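Local coordinates for DNA primase (PDB 2AU3), which synthesises the short RNA primers from which DNA polymerase starts during DNA replication, probably by magnesium-dependent polymerisation of nucleoside triphosphates on a single-stranded DNA template, at residues A[168-172]-A[219-224]; A[254-259]-A[329-334]; A[383-387]-A[398-403]. One frame throughout, in Å; residues are numbered along the deposited sequence.

Overall arrangement
The three contacts follow one another along the chain and sit in different parts of the primase: contact 1 in the N-terminal part of the catalytic core, contact 2 in the Toprim fold, contact 3 in the helical domain at the end of this construct. Contacts 1 and 2 lie on opposite sides of the chain's centre, with centres 30 Å apart and nearest atoms about 15 Å apart. Contact 3 is remote from both, its centre 46 Å from that of contact 1 and 38 Å from that of contact 2. Contact 2 alone borders the predicted magnesium site, where the side chains of D255 and P329 come within about 4 Å of those of E251 and D295 respectively.

Contact 1: residues A[168-172]-A[219-224]; sequences LETKN and SPDSRV
Two loops of the N-terminal part of the catalytic core meet here: 168-172 runs from helix 164-168 toward strand 173-174, while the loop 219-224 leaves the edge strand 216-218. A type I turn from L168, with K171 N bonded to L168 O at 3.2 Å, closes at K171, whose positive phi (65°, psi 21°) ends the helical path. T170 (p), within the turn, also makes an ST turn, its OG1 accepting from N172 N at 3.3 Å and bonding to Y167 O. S219 opens the second loop, its CA 5.9 Å from that of N172. Its m side chain donates from OG to N172 OD1 at 2.7 Å, and OG also bonds to F203 N. Next, P220, extended, turns its ring toward K171, CG lying 3.3 Å from K171 CB. D221, also extended, points away, its OD1 taking the amide of K227, while its backbone O lies 2.5 Å from K171 NZ. S222, nearly fully extended and p, has its CA 6.5 Å from that of T170. A water accepts from S222 OG (2.6 Å) and donates to T170 O (2.6 Å) and P220 O (2.8 Å). V224 CG1 approaches T170 CG2 at 4.4 Å, and helix 101-122 packs on both. One direct hydrogen bond and the K171-P220 packing thus combine with a water that supplies the donors two facing carbonyls lack.

Contact 2: residues A[254-259]-A[329-334]; sequences FDLLRL and PDEFIK
Helices 254-259 and 329-334 run roughly parallel, 28° apart, their axes 9.9 Å away at closest approach, with D255 CA 6.3 Å from P329 CA and R258 CA 6.5 Å from D330 CA. R258 curls through three m rotamers so that NE donates to D330 OD1 at 2.8 Å, and NH2 adds a weak bond to the same oxygen at 3.2 Å; NH1 forms a salt bridge to E262. K334 joins this network, its NZ less surely placed. Both helices pack against the central sheet of the Toprim fold, L259 touching V267 and L293, P329 also L293. They border the predicted magnesium site, P329 touching D295 and D255 lying near E251. A water donates to D255 OD1 (2.5 Å) and accepts from D330 N (3.1 Å), an amide in the first turn of its helix; D255 OD2 takes a weak bond from G252 N. L259 CD1 packs on P329 CB (3.8 Å) and I333 CD1 (3.9 Å), and F254 CE2 lies 3.7 Å from D330 CB.

Contact 3: residues A[383-387]-A[398-403]; sequences RFALA and MEILLM
This is mainly apolar packing in the DnaG helical domain at the end of this construct, between 383-387 in the long helix 380-394 and 398-403, the short helix 398-401 and its C-terminal turn. That turn is a Schellman motif: L402 leaves helical geometry, K404 N bonds to E399 O and M403 N to I400 O (3.2 Å), and M403, the C-prime residue, has positive phi (56°, psi 38°). The backbones come closest at A387 and L401, whose CA atoms are 6.3 Å apart. A387 points its methyl into the interface, where CB meets M398 CE at 3.5 Å, L402 CD2 at 3.8 Å and L401 CB at 4.5 Å. M398, with all three chi angles m, also sets CE 4.0 Å from F384 CE1. Helix 363-374 also packs here, L374 touching A387 and T367 touching L401. R383 stretches out with chi1 to chi3 all t, its NE bonded to L374 O, and one face of its guanidinium lies over L402, with NH1 3.8 Å from L402 CD2.

Contact 1: residues A[168-172]-A[219-224]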
# COMPACT_ATOMS: atom_id res chain seq x y z
N LEU A 168 15.13 -6.22 15.27
CA LEU A 168 14.42 -6.72 16.45
C LEU A 168 13.46 -5.70 17.03
O LEU A 168 12.44 -6.07 17.59
CB LEU A 168 15.43 -7.18 17.54
CG LEU A 168 16.15 -8.52 17.28
CD1 LEU A 168 17.38 -8.72 18.21
CD2 LEU A 168 15.19 -9.72 17.37
N GLU A 169 13.78 -4.42 16.89
CA GLU A 169 12.86 -3.35 17.25
C GLU A 169 11.53 -3.36 16.48
O GLU A 169 10.58 -2.70 16.90
CB GLU A 169 13.53 -1.97 17.11
CG GLU A 169 14.68 -1.72 18.09
CD GLU A 169 14.21 -1.47 19.51
OE1 GLU A 169 13.07 -0.97 19.70
OE2 GLU A 169 14.98 -1.78 20.45
N THR A 170 11.46 -4.07 15.35
CA THR A 170 10.20 -4.13 14.56
C THR A 170 9.21 -5.16 15.09
O THR A 170 8.02 -5.10 14.78
CB THR A 170 10.44 -4.44 13.08
OG1 THR A 170 11.07 -5.72 12.95
CG2 THR A 170 11.44 -3.44 12.45
N LYS A 171 9.73 -6.11 15.87
CA LYS A 171 8.96 -7.27 16.36
C LYS A 171 8.51 -8.23 15.24
O LYS A 171 7.57 -9.02 15.43
CB LYS A 171 7.79 -6.84 17.26
CG LYS A 171 8.23 -6.12 18.53
CD LYS A 171 7.84 -4.67 18.47
CE LYS A 171 6.98 -4.29 19.66
NZ LYS A 171 5.65 -3.82 19.18
N ASN A 172 9.18 -8.16 14.10
CA ASN A 172 8.91 -9.07 13.00
C ASN A 172 9.68 -10.36 13.16
O ASN A 172 9.61 -11.24 12.31
CB ASN A 172 9.23 -8.41 11.65
CG ASN A 172 8.28 -7.30 11.32
OD1 ASN A 172 7.09 -7.39 11.58
ND2 ASN A 172 8.81 -6.23 10.77
N SER A 219 2.74 -7.16 10.69
CA SER A 219 3.67 -6.71 11.69
C SER A 219 2.88 -6.17 12.91
O SER A 219 1.84 -5.56 12.76
CB SER A 219 4.56 -5.63 11.09
OG SER A 219 5.30 -6.17 10.00
N PRO A 220 3.36 -6.43 14.12
CA PRO A 220 2.71 -5.87 15.31
C PRO A 220 2.96 -4.35 15.37
O PRO A 220 3.93 -3.87 14.78
CB PRO A 220 3.41 -6.58 16.47
CG PRO A 220 4.75 -7.04 15.87
CD PRO A 220 4.53 -7.28 14.43
N ASP A 221 2.10 -3.59 16.03
CA ASP A 221 2.34 -2.14 16.09
C ASP A 221 3.64 -1.86 16.82
O ASP A 221 4.08 -2.65 17.66
CB ASP A 221 1.18 -1.39 16.72
CG ASP A 221 0.07 -1.09 15.70
OD1 ASP A 221 0.18 -1.52 14.52
OD2 ASP A 221 -0.95 -0.44 16.00
N SER A 222 4.26 -0.73 16.48
CA SER A 222 5.56 -0.38 17.05
C SER A 222 5.81 1.07 16.72
O SER A 222 4.94 1.75 16.15
CB SER A 222 6.65 -1.25 16.44
OG SER A 222 6.77 -1.03 15.04
N ARG A 223 6.99 1.56 17.06
CA ARG A 223 7.37 2.91 16.69
C ARG A 223 7.26 3.17 15.19
O ARG A 223 6.76 4.21 14.78
CB ARG A 223 8.80 3.23 17.14
CG ARG A 223 9.08 4.73 17.27
CD ARG A 223 10.46 5.04 17.90
NE ARG A 223 11.54 4.38 17.17
CZ ARG A 223 12.11 4.86 16.07
NH1 ARG A 223 11.73 6.03 15.57
NH2 ARG A 223 13.08 4.18 15.47
N VAL A 224 7.73 2.22 14.39
CA VAL A 224 7.83 2.41 12.93
C VAL A 224 6.51 2.07 12.21
O VAL A 224 6.22 2.65 11.16
CB VAL A 224 9.05 1.61 12.33
CG1 VAL A 224 8.79 0.10 12.24
CG2 VAL A 224 9.44 2.16 10.95
O HOH W 1 6.50 -3.29 13.71

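Contact 2: residues A[254-259]-A[329-334]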
# COMPACT_ATOMS: atom_id res chain seq x y z
N PHE A 254 -5.37 -8.23 -1.36
CA PHE A 254 -5.56 -9.09 -2.52
C PHE A 254 -6.51 -8.40 -3.50
O PHE A 254 -6.26 -8.39 -4.68
CB PHE A 254 -6.09 -10.49 -2.12
CG PHE A 254 -6.54 -11.33 -3.27
CD1 PHE A 254 -5.62 -11.94 -4.10
CD2 PHE A 254 -7.91 -11.50 -3.52
CE1 PHE A 254 -6.03 -12.71 -5.18
CE2 PHE A 254 -8.34 -12.26 -4.60
CZ PHE A 254 -7.41 -12.87 -5.43
N ASP A 255 -7.58 -7.78 -3.02
CA ASP A 255 -8.46 -7.03 -3.93
C ASP A 255 -7.70 -5.90 -4.60
O ASP A 255 -7.95 -5.58 -5.74
CB ASP A 255 -9.65 -6.41 -3.17
CG ASP A 255 -10.25 -7.34 -2.15
OD1 ASP A 255 -11.02 -8.23 -2.55
OD2 ASP A 255 -10.01 -7.25 -0.91
N LEU A 256 -6.78 -5.27 -3.86
CA LEU A 256 -6.08 -4.14 -4.42
C LEU A 256 -5.13 -4.64 -5.51
O LEU A 256 -5.06 -4.07 -6.60
CB LEU A 256 -5.28 -3.37 -3.34
CG LEU A 256 -4.58 -2.08 -3.80
CD1 LEU A 256 -4.58 -1.06 -2.65
CD2 LEU A 256 -3.14 -2.29 -4.30
N LEU A 257 -4.39 -5.71 -5.20
CA LEU A 257 -3.40 -6.24 -6.12
C LEU A 257 -4.06 -6.69 -7.41
O LEU A 257 -3.49 -6.52 -8.49
CB LEU A 257 -2.65 -7.39 -5.48
CG LEU A 257 -1.78 -6.93 -4.31
CD1 LEU A 257 -1.11 -8.12 -3.67
CD2 LEU A 257 -0.76 -5.94 -4.84
N ARG A 258 -5.28 -7.23 -7.29
CA ARG A 258 -6.07 -7.65 -8.43
C ARG A 258 -6.51 -6.48 -9.29
O ARG A 258 -6.38 -6.54 -10.50
CB ARG A 258 -7.32 -8.42 -7.98
CG ARG A 258 -7.04 -9.86 -7.60
CD ARG A 258 -6.64 -10.74 -8.78
NE ARG A 258 -7.82 -11.08 -9.56
CZ ARG A 258 -7.96 -10.86 -10.86
NH1 ARG A 258 -7.00 -10.30 -11.57
NH2 ARG A 258 -9.08 -11.20 -11.46
N LEU A 259 -7.07 -5.44 -8.68
CA LEU A 259 -7.48 -4.25 -9.46
C LEU A 259 -6.27 -3.62 -10.17
O LEU A 259 -6.33 -3.31 -11.38
CB LEU A 259 -8.21 -3.24 -8.55
CG LEU A 259 -9.75 -3.25 -8.59
CD1 LEU A 259 -10.32 -4.56 -8.04
CD2 LEU A 259 -10.28 -2.06 -7.77
N PRO A 329 -14.49 -8.43 -5.78
CA PRO A 329 -13.87 -7.85 -6.98
C PRO A 329 -13.21 -8.88 -7.91
O PRO A 329 -13.37 -8.78 -9.11
CB PRO A 329 -12.84 -6.88 -6.39
CG PRO A 329 -13.47 -6.42 -5.12
CD PRO A 329 -14.22 -7.63 -4.57
N ASP A 330 -12.47 -9.84 -7.35
CA ASP A 330 -11.75 -10.85 -8.12
C ASP A 330 -12.70 -11.66 -9.04
O ASP A 330 -12.46 -11.76 -10.24
CB ASP A 330 -11.05 -11.79 -7.13
CG ASP A 330 -10.49 -12.99 -7.78
OD1 ASP A 330 -9.84 -12.87 -8.87
OD2 ASP A 330 -10.62 -14.11 -7.26
N GLU A 331 -13.79 -12.18 -8.46
CA GLU A 331 -14.76 -13.00 -9.20
C GLU A 331 -15.54 -12.18 -10.21
O GLU A 331 -15.84 -12.65 -11.31
CB GLU A 331 -15.72 -13.70 -8.22
CG GLU A 331 -15.06 -14.75 -7.33
CD GLU A 331 -14.61 -16.00 -8.08
OE1 GLU A 331 -14.76 -16.07 -9.33
OE2 GLU A 331 -14.07 -16.93 -7.41
N PHE A 332 -15.90 -10.95 -9.83
CA PHE A 332 -16.54 -10.04 -10.78
C PHE A 332 -15.66 -9.81 -12.02
O PHE A 332 -16.11 -9.94 -13.16
CB PHE A 332 -16.93 -8.70 -10.14
CG PHE A 332 -17.79 -7.85 -11.05
CD1 PHE A 332 -19.17 -7.89 -10.96
CD2 PHE A 332 -17.22 -7.07 -12.03
CE1 PHE A 332 -19.96 -7.12 -11.80
CE2 PHE A 332 -17.98 -6.33 -12.89
CZ PHE A 332 -19.36 -6.33 -12.77
N ILE A 333 -14.39 -9.48 -11.79
CA ILE A 333 -13.45 -9.28 -12.90
C ILE A 333 -13.30 -10.54 -13.73
O ILE A 333 -13.30 -10.46 -14.97
CB ILE A 333 -12.06 -8.84 -12.40
CG1 ILE A 333 -12.10 -7.40 -11.90
CG2 ILE A 333 -11.00 -8.97 -13.54
CD1 ILE A 333 -10.89 -7.05 -10.95
N LYS A 334 -13.19 -11.70 -13.07
CA LYS A 334 -13.02 -12.94 -13.86
C LYS A 334 -14.20 -13.21 -14.80
O LYS A 334 -13.99 -13.63 -15.93
CB LYS A 334 -12.73 -14.15 -12.98
CG LYS A 334 -11.24 -14.21 -12.51
CD LYS A 334 -10.86 -15.52 -11.82
CE LYS A 334 -11.78 -15.87 -10.67
NZ LYS A 334 -11.48 -15.06 -9.46
O HOH W 2 -11.28 -9.82 -4.51

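Contact 3: residues A[383-387]-A[398-403]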
# COMPACT_ATOMS: atom_id res chain seq x y z
N ARG A 383 -25.02 20.18 4.08
CA ARG A 383 -25.96 19.45 4.92
C ARG A 383 -27.39 19.94 4.66
O ARG A 383 -28.26 19.13 4.34
CB ARG A 383 -25.60 19.57 6.40
CG ARG A 383 -26.39 18.62 7.30
CD ARG A 383 -26.01 18.67 8.77
NE ARG A 383 -26.49 17.49 9.48
CZ ARG A 383 -27.23 17.52 10.60
NH1 ARG A 383 -27.57 18.68 11.15
NH2 ARG A 383 -27.62 16.39 11.17
N PHE A 384 -27.60 21.26 4.74
CA PHE A 384 -28.92 21.86 4.62
C PHE A 384 -29.59 21.62 3.26
O PHE A 384 -30.81 21.39 3.19
CB PHE A 384 -28.87 23.37 4.91
CG PHE A 384 -30.18 24.06 4.73
CD1 PHE A 384 -31.09 24.13 5.78
CD2 PHE A 384 -30.52 24.63 3.51
CE1 PHE A 384 -32.33 24.77 5.62
CE2 PHE A 384 -31.74 25.27 3.32
CZ PHE A 384 -32.65 25.34 4.39
N ALA A 385 -28.80 21.76 2.20
CA ALA A 385 -29.28 21.55 0.84
C ALA A 385 -29.75 20.13 0.65
O ALA A 385 -30.76 19.88 -0.01
CB ALA A 385 -28.18 21.86 -0.15
N LEU A 386 -29.01 19.19 1.25
CA LEU A 386 -29.40 17.79 1.18
C LEU A 386 -30.69 17.57 1.96
O LEU A 386 -31.61 16.92 1.46
CB LEU A 386 -28.26 16.87 1.66
CG LEU A 386 -27.05 16.80 0.71
CD1 LEU A 386 -25.81 16.15 1.38
CD2 LEU A 386 -27.38 16.10 -0.61
N ALA A 387 -30.78 18.14 3.16
CA ALA A 387 -31.99 18.03 3.95
C ALA A 387 -33.17 18.65 3.20
O ALA A 387 -34.23 18.06 3.14
CB ALA A 387 -31.82 18.68 5.33
N MET A 398 -38.21 19.02 8.35
CA MET A 398 -36.82 19.41 8.47
C MET A 398 -36.21 19.05 9.84
O MET A 398 -35.01 18.74 9.95
CB MET A 398 -36.67 20.91 8.18
CG MET A 398 -36.69 21.25 6.68
SD MET A 398 -35.35 20.43 5.73
CE MET A 398 -33.92 21.18 6.47
N GLU A 399 -37.05 19.07 10.87
CA GLU A 399 -36.61 18.81 12.23
C GLU A 399 -36.39 17.31 12.51
O GLU A 399 -35.62 16.95 13.41
CB GLU A 399 -37.55 19.47 13.27
CG GLU A 399 -38.99 19.75 12.80
CD GLU A 399 -39.10 20.92 11.82
OE1 GLU A 399 -38.77 22.07 12.20
OE2 GLU A 399 -39.53 20.69 10.66
N ILE A 400 -37.04 16.45 11.73
CA ILE A 400 -36.75 15.01 11.76
C ILE A 400 -35.40 14.72 11.09
O ILE A 400 -34.55 14.02 11.64
CB ILE A 400 -37.88 14.19 11.04
CG1 ILE A 400 -39.24 14.33 11.76
CG2 ILE A 400 -37.46 12.73 10.83
CD1 ILE A 400 -39.21 14.06 13.27
N LEU A 401 -35.22 15.28 9.89
CA LEU A 401 -34.00 15.11 9.12
C LEU A 401 -32.74 15.69 9.78
O LEU A 401 -31.65 15.14 9.63
CB LEU A 401 -34.17 15.72 7.72
CG LEU A 401 -35.33 15.20 6.87
CD1 LEU A 401 -35.40 15.98 5.56
CD2 LEU A 401 -35.19 13.69 6.62
N LEU A 402 -32.90 16.79 10.50
CA LEU A 402 -31.76 17.41 11.18
C LEU A 402 -31.55 16.87 12.60
O LEU A 402 -30.68 17.36 13.33
CB LEU A 402 -31.89 18.94 11.16
CG LEU A 402 -31.80 19.57 9.78
CD1 LEU A 402 -31.60 21.08 9.88
CD2 LEU A 402 -30.66 18.95 8.95
N MET A 403 -32.33 15.85 12.96
CA MET A 403 -32.26 15.19 14.26
C MET A 403 -32.43 16.17 15.43
O MET A 403 -31.78 16.03 16.48
CB MET A 403 -30.99 14.32 14.39
CG MET A 403 -31.15 12.89 13.82
SD MET A 403 -29.74 11.75 14.04
CE MET A 403 -28.46 12.58 13.15